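Galactose-binding like protein (Bacteroides thetaiotaomicron, PDB 7M1A) is a SusE-like protein whose galactose-binding-like domain, the part crystallised here, binds calcium and may take part in carbohydrate recognition or breakdown. Local coordinates at residues W109-N117 and D140-V151. Sequence-based numbering, arbitrary orientation.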
loop_
_atom_site.group_PDB
_atom_site.type_symbol
_atom_site.label_atom_id
_atom_site.label_comp_id
_atom_site.label_asym_id
_atom_site.label_seq_id
_atom_site.Cartn_x
_atom_site.Cartn_y
_atom_site.Cartn_z
ATOM N N TRP A 109 6.119 -19.412 -3.779
ATOM C CA TRP A 109 5.195 -18.940 -4.880
ATOM C C TRP A 109 5.224 -19.966 -6.015
ATOM O O TRP A 109 6.273 -20.578 -6.310
ATOM C CB TRP A 109 5.699 -17.566 -5.327
ATOM C CG TRP A 109 5.567 -16.511 -4.267
ATOM C CD1 TRP A 109 6.491 -16.186 -3.337
ATOM C CD2 TRP A 109 4.456 -15.640 -4.126
ATOM N NE1 TRP A 109 5.976 -15.160 -2.540
ATOM C CE2 TRP A 109 4.741 -14.781 -3.038
ATOM C CE3 TRP A 109 3.227 -15.528 -4.835
ATOM C CZ2 TRP A 109 3.851 -13.784 -2.636
ATOM C CZ3 TRP A 109 2.366 -14.528 -4.430
ATOM C CH2 TRP A 109 2.665 -13.696 -3.327
ATOM N N VAL A 110 4.081 -20.021 -6.735
ATOM C CA VAL A 110 3.955 -20.854 -7.885
ATOM C C VAL A 110 3.589 -19.974 -9.073
ATOM O O VAL A 110 2.812 -19.028 -8.980
ATOM C CB VAL A 110 2.915 -21.963 -7.597
ATOM C CG1 VAL A 110 2.605 -22.823 -8.814
ATOM C CG2 VAL A 110 3.493 -22.915 -6.540
ATOM N N LYS A 111 4.172 -20.272 -10.234
ATOM C CA LYS A 111 3.935 -19.454 -11.429
ATOM C C LYS A 111 2.631 -19.930 -12.086
ATOM O O LYS A 111 2.483 -21.098 -12.398
ATOM C CB LYS A 111 5.084 -19.533 -12.443
ATOM C CG LYS A 111 4.853 -18.594 -13.648
ATOM C CD LYS A 111 6.073 -18.467 -14.558
ATOM C CE LYS A 111 6.438 -19.777 -15.223
ATOM N NZ LYS A 111 7.513 -19.538 -16.187
ATOM N N LEU A 112 1.675 -19.007 -12.193
ATOM C CA LEU A 112 0.305 -19.303 -12.643
ATOM C C LEU A 112 0.225 -19.110 -14.155
ATOM O O LEU A 112 -0.431 -19.902 -14.870
ATOM C CB LEU A 112 -0.686 -18.424 -11.908
ATOM C CG LEU A 112 -0.737 -18.664 -10.380
ATOM C CD1 LEU A 112 -1.589 -17.454 -9.910
ATOM C CD2 LEU A 112 -1.521 -19.932 -10.087
ATOM N N LEU A 113 0.861 -18.033 -14.660
ATOM C CA LEU A 113 0.709 -17.644 -16.060
ATOM C C LEU A 113 1.999 -17.018 -16.588
ATOM O O LEU A 113 2.596 -16.175 -15.914
ATOM C CB LEU A 113 -0.350 -16.519 -16.251
ATOM C CG LEU A 113 -1.799 -16.940 -15.911
ATOM C CD1 LEU A 113 -2.696 -15.719 -15.758
ATOM C CD2 LEU A 113 -2.374 -17.959 -16.894
ATOM N N ASP A 114 2.325 -17.414 -17.840
ATOM C CA ASP A 114 3.346 -16.723 -18.633
ATOM C C ASP A 114 2.581 -15.850 -19.626
ATOM O O ASP A 114 1.793 -16.379 -20.426
ATOM C CB ASP A 114 4.099 -17.701 -19.534
ATOM C CG ASP A 114 4.955 -18.654 -18.751
ATOM O OD1 ASP A 114 5.838 -18.160 -18.084
ATOM O OD2 ASP A 114 4.642 -19.875 -18.715
HETATM N N MSE A 115 2.709 -14.528 -19.534
HETATM C CA MSE A 115 1.947 -13.608 -20.378
HETATM C C MSE A 115 2.870 -12.967 -21.395
HETATM O O MSE A 115 3.987 -12.543 -21.100
HETATM C CB MSE A 115 1.268 -12.488 -19.545
HETATM C CG MSE A 115 0.385 -13.039 -18.460
HETATM SE SE MSE A 115 -1.230 -13.964 -19.148
HETATM C CE MSE A 115 -2.101 -12.395 -19.943
ATOM N N GLU A 116 2.320 -12.810 -22.602
ATOM C CA GLU A 116 2.939 -11.969 -23.604
ATOM C C GLU A 116 1.879 -11.044 -24.203
ATOM O O GLU A 116 0.842 -11.503 -24.659
ATOM C CB GLU A 116 3.619 -12.774 -24.726
ATOM C CG GLU A 116 4.200 -11.820 -25.797
ATOM C CD GLU A 116 4.929 -12.457 -26.951
ATOM O OE1 GLU A 116 5.028 -13.687 -26.941
ATOM O OE2 GLU A 116 5.414 -11.702 -27.835
ATOM N N ASN A 117 2.138 -9.741 -24.173
ATOM C CA ASN A 117 1.276 -8.785 -24.863
ATOM C C ASN A 117 1.753 -8.756 -26.326
ATOM O O ASN A 117 2.872 -8.269 -26.629
ATOM C CB ASN A 117 1.469 -7.395 -24.255
ATOM C CG ASN A 117 0.697 -6.321 -24.990
ATOM O OD1 ASN A 117 1.259 -5.316 -25.384
ATOM N ND2 ASN A 117 -0.596 -6.541 -25.172
ATOM N N ASP A 140 -4.988 -7.916 -22.409
ATOM C CA ASP A 140 -4.462 -9.267 -22.416
ATOM C C ASP A 140 -5.444 -10.153 -21.656
ATOM O O ASP A 140 -6.023 -9.708 -20.659
ATOM C CB ASP A 140 -3.108 -9.247 -21.717
ATOM C CG ASP A 140 -2.044 -8.528 -22.538
ATOM O OD1 ASP A 140 -2.125 -8.561 -23.818
ATOM O OD2 ASP A 140 -1.026 -8.099 -21.875
ATOM N N GLN A 141 -5.657 -11.366 -22.125
ATOM C CA GLN A 141 -6.700 -12.296 -21.665
ATOM C C GLN A 141 -6.067 -13.684 -21.506
ATOM O O GLN A 141 -5.367 -14.165 -22.410
ATOM C CB GLN A 141 -7.798 -12.487 -22.725
ATOM C CG GLN A 141 -8.616 -11.218 -22.942
ATOM C CD GLN A 141 -9.528 -10.883 -21.776
ATOM O OE1 GLN A 141 -10.086 -11.799 -21.157
ATOM N NE2 GLN A 141 -9.863 -9.613 -21.569
ATOM N N ALA A 142 -6.282 -14.371 -20.382
ATOM C CA ALA A 142 -5.759 -15.730 -20.248
ATOM C C ALA A 142 -6.697 -16.579 -19.407
ATOM O O ALA A 142 -7.298 -16.050 -18.472
ATOM C CB ALA A 142 -4.412 -15.696 -19.648
ATOM N N ASN A 143 -6.795 -17.853 -19.764
ATOM C CA ASN A 143 -7.405 -18.820 -18.867
ATOM C C ASN A 143 -6.316 -19.431 -17.987
ATOM O O ASN A 143 -5.225 -19.727 -18.413
ATOM C CB ASN A 143 -7.989 -19.973 -19.733
ATOM C CG ASN A 143 -9.143 -19.428 -20.581
ATOM O OD1 ASN A 143 -9.959 -18.580 -20.177
ATOM N ND2 ASN A 143 -9.289 -19.920 -21.809
ATOM N N VAL A 144 -6.644 -19.590 -16.703
ATOM C CA VAL A 144 -5.686 -20.213 -15.771
ATOM C C VAL A 144 -5.871 -21.717 -15.792
ATOM O O VAL A 144 -7.001 -22.160 -15.668
ATOM C CB VAL A 144 -5.976 -19.589 -14.388
ATOM C CG1 VAL A 144 -5.131 -20.296 -13.344
ATOM C CG2 VAL A 144 -5.776 -18.077 -14.317
ATOM N N PRO A 145 -4.793 -22.525 -16.003
ATOM C CA PRO A 145 -4.989 -23.985 -16.062
ATOM C C PRO A 145 -5.722 -24.510 -14.838
ATOM O O PRO A 145 -5.411 -24.060 -13.717
ATOM C CB PRO A 145 -3.564 -24.502 -16.130
ATOM C CG PRO A 145 -2.804 -23.356 -16.811
ATOM C CD PRO A 145 -3.410 -22.076 -16.256
ATOM N N LEU A 146 -6.539 -25.573 -14.995
ATOM C CA LEU A 146 -7.270 -26.259 -13.901
ATOM C C LEU A 146 -6.306 -26.979 -12.959
ATOM O O LEU A 146 -6.649 -27.052 -11.774
ATOM C CB LEU A 146 -8.212 -27.307 -14.532
ATOM C CG LEU A 146 -9.080 -28.097 -13.562
ATOM C CD1 LEU A 146 -10.135 -27.196 -12.940
ATOM C CD2 LEU A 146 -9.751 -29.257 -14.262
ATOM N N ASP A 147 -5.089 -27.285 -13.346
ATOM C CA ASP A 147 -4.195 -27.895 -12.354
ATOM C C ASP A 147 -3.475 -26.903 -11.460
ATOM O O ASP A 147 -2.757 -27.338 -10.564
ATOM C CB ASP A 147 -3.203 -28.814 -13.044
ATOM C CG ASP A 147 -2.175 -28.160 -13.924
ATOM O OD1 ASP A 147 -2.116 -26.904 -14.048
ATOM O OD2 ASP A 147 -1.368 -28.982 -14.440
HETATM N N MSE A 148 -3.712 -25.590 -11.595
HETATM C CA MSE A 148 -3.116 -24.668 -10.626
HETATM C C MSE A 148 -3.812 -24.799 -9.278
HETATM O O MSE A 148 -5.015 -24.988 -9.251
HETATM C CB MSE A 148 -3.306 -23.245 -11.210
HETATM C CG MSE A 148 -2.326 -23.030 -12.423
HETATM SE SE MSE A 148 -0.422 -23.290 -12.033
HETATM C CE MSE A 148 0.286 -22.995 -10.297
ATOM N N PRO A 149 -3.071 -24.576 -8.146
ATOM C CA PRO A 149 -3.702 -24.603 -6.835
ATOM C C PRO A 149 -4.540 -23.346 -6.636
ATOM O O PRO A 149 -4.355 -22.288 -7.286
ATOM C CB PRO A 149 -2.553 -24.499 -5.829
ATOM C CG PRO A 149 -1.409 -23.840 -6.650
ATOM C CD PRO A 149 -1.632 -24.253 -8.095
ATOM N N ARG A 150 -5.450 -23.434 -5.643
ATOM C CA ARG A 150 -6.113 -22.224 -5.162
ATOM C C ARG A 150 -5.095 -21.275 -4.555
ATOM O O ARG A 150 -4.093 -21.701 -3.954
ATOM C CB ARG A 150 -7.190 -22.513 -4.107
ATOM C CG ARG A 150 -8.339 -23.347 -4.644
ATOM C CD ARG A 150 -9.634 -23.179 -3.855
ATOM N NE ARG A 150 -9.480 -23.754 -2.563
ATOM C CZ ARG A 150 -10.416 -23.631 -1.601
ATOM N NH1 ARG A 150 -11.518 -22.910 -1.745
ATOM N NH2 ARG A 150 -10.209 -24.197 -0.433
ATOM N N VAL A 151 -5.304 -19.965 -4.795
ATOM C CA VAL A 151 -4.372 -18.958 -4.272
ATOM C C VAL A 151 -5.111 -17.745 -3.761
ATOM O O VAL A 151 -6.272 -17.566 -4.064
ATOM C CB VAL A 151 -3.400 -18.453 -5.387
ATOM C CG1 VAL A 151 -2.414 -19.558 -5.826
ATOM C CG2 VAL A 151 -4.113 -17.935 -6.690
HETATM O O HOH W 1 -1.818 -11.700 -23.824
#
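The side chains of Asn117 and Asp140 cross at about a right angle, and the planes of amide and carboxylate are turned 57° apart. Asn117 ND2 gives a nearly straight hydrogen bond of 2.9 Å to Asp140 OD1, leaving almost within the amide plane and arriving on the syn side, 26° out of the carboxylate plane. Trp162 NE1 binds Asn117 OD1 and Tyr91 OH binds Asp140 OD2; with a partner at either end of each group, their rotation is probably fixed. A water joins Glu116 O to Asp140 OD1, the latter bond weak. Further along, the side-chain contacts are mainly apolar. The chain of selenomethionine Met115 folds back on itself (chi2 -68°), which lays SE 3.7 Å from Ala142 CB. Its CE goes on to Asp140 CB, at 3.8 Å. Leu113 splits its methyls: CD2 lies 3.7 Å from the backbone carbonyl Asn143 O, while CD1 meets Val144 CG2 at 4.1 Å. Leu112 CD2 rests 3.9 Å from CB of selenomethionine Met148, which a type I turn from Pro145 carries back toward it. The backbone of both Leu112 and Leu113 hydrogen-bonds with Val93 of strand 88-96, a classic beta bulge that gives two successive residues one partner. Within that same sheet, Val151 CG2 touches Leu112 CD1 tip to tip at 4.1 Å, and Ile154 packs on Leu112 too. Strand 140-143, following helix 130-138, borders the other antiparallel sheet beside strand 70-74, whose Phe71 packs on Leu113 and Met115; side chains thus join the two sheets, as in a beta sandwich.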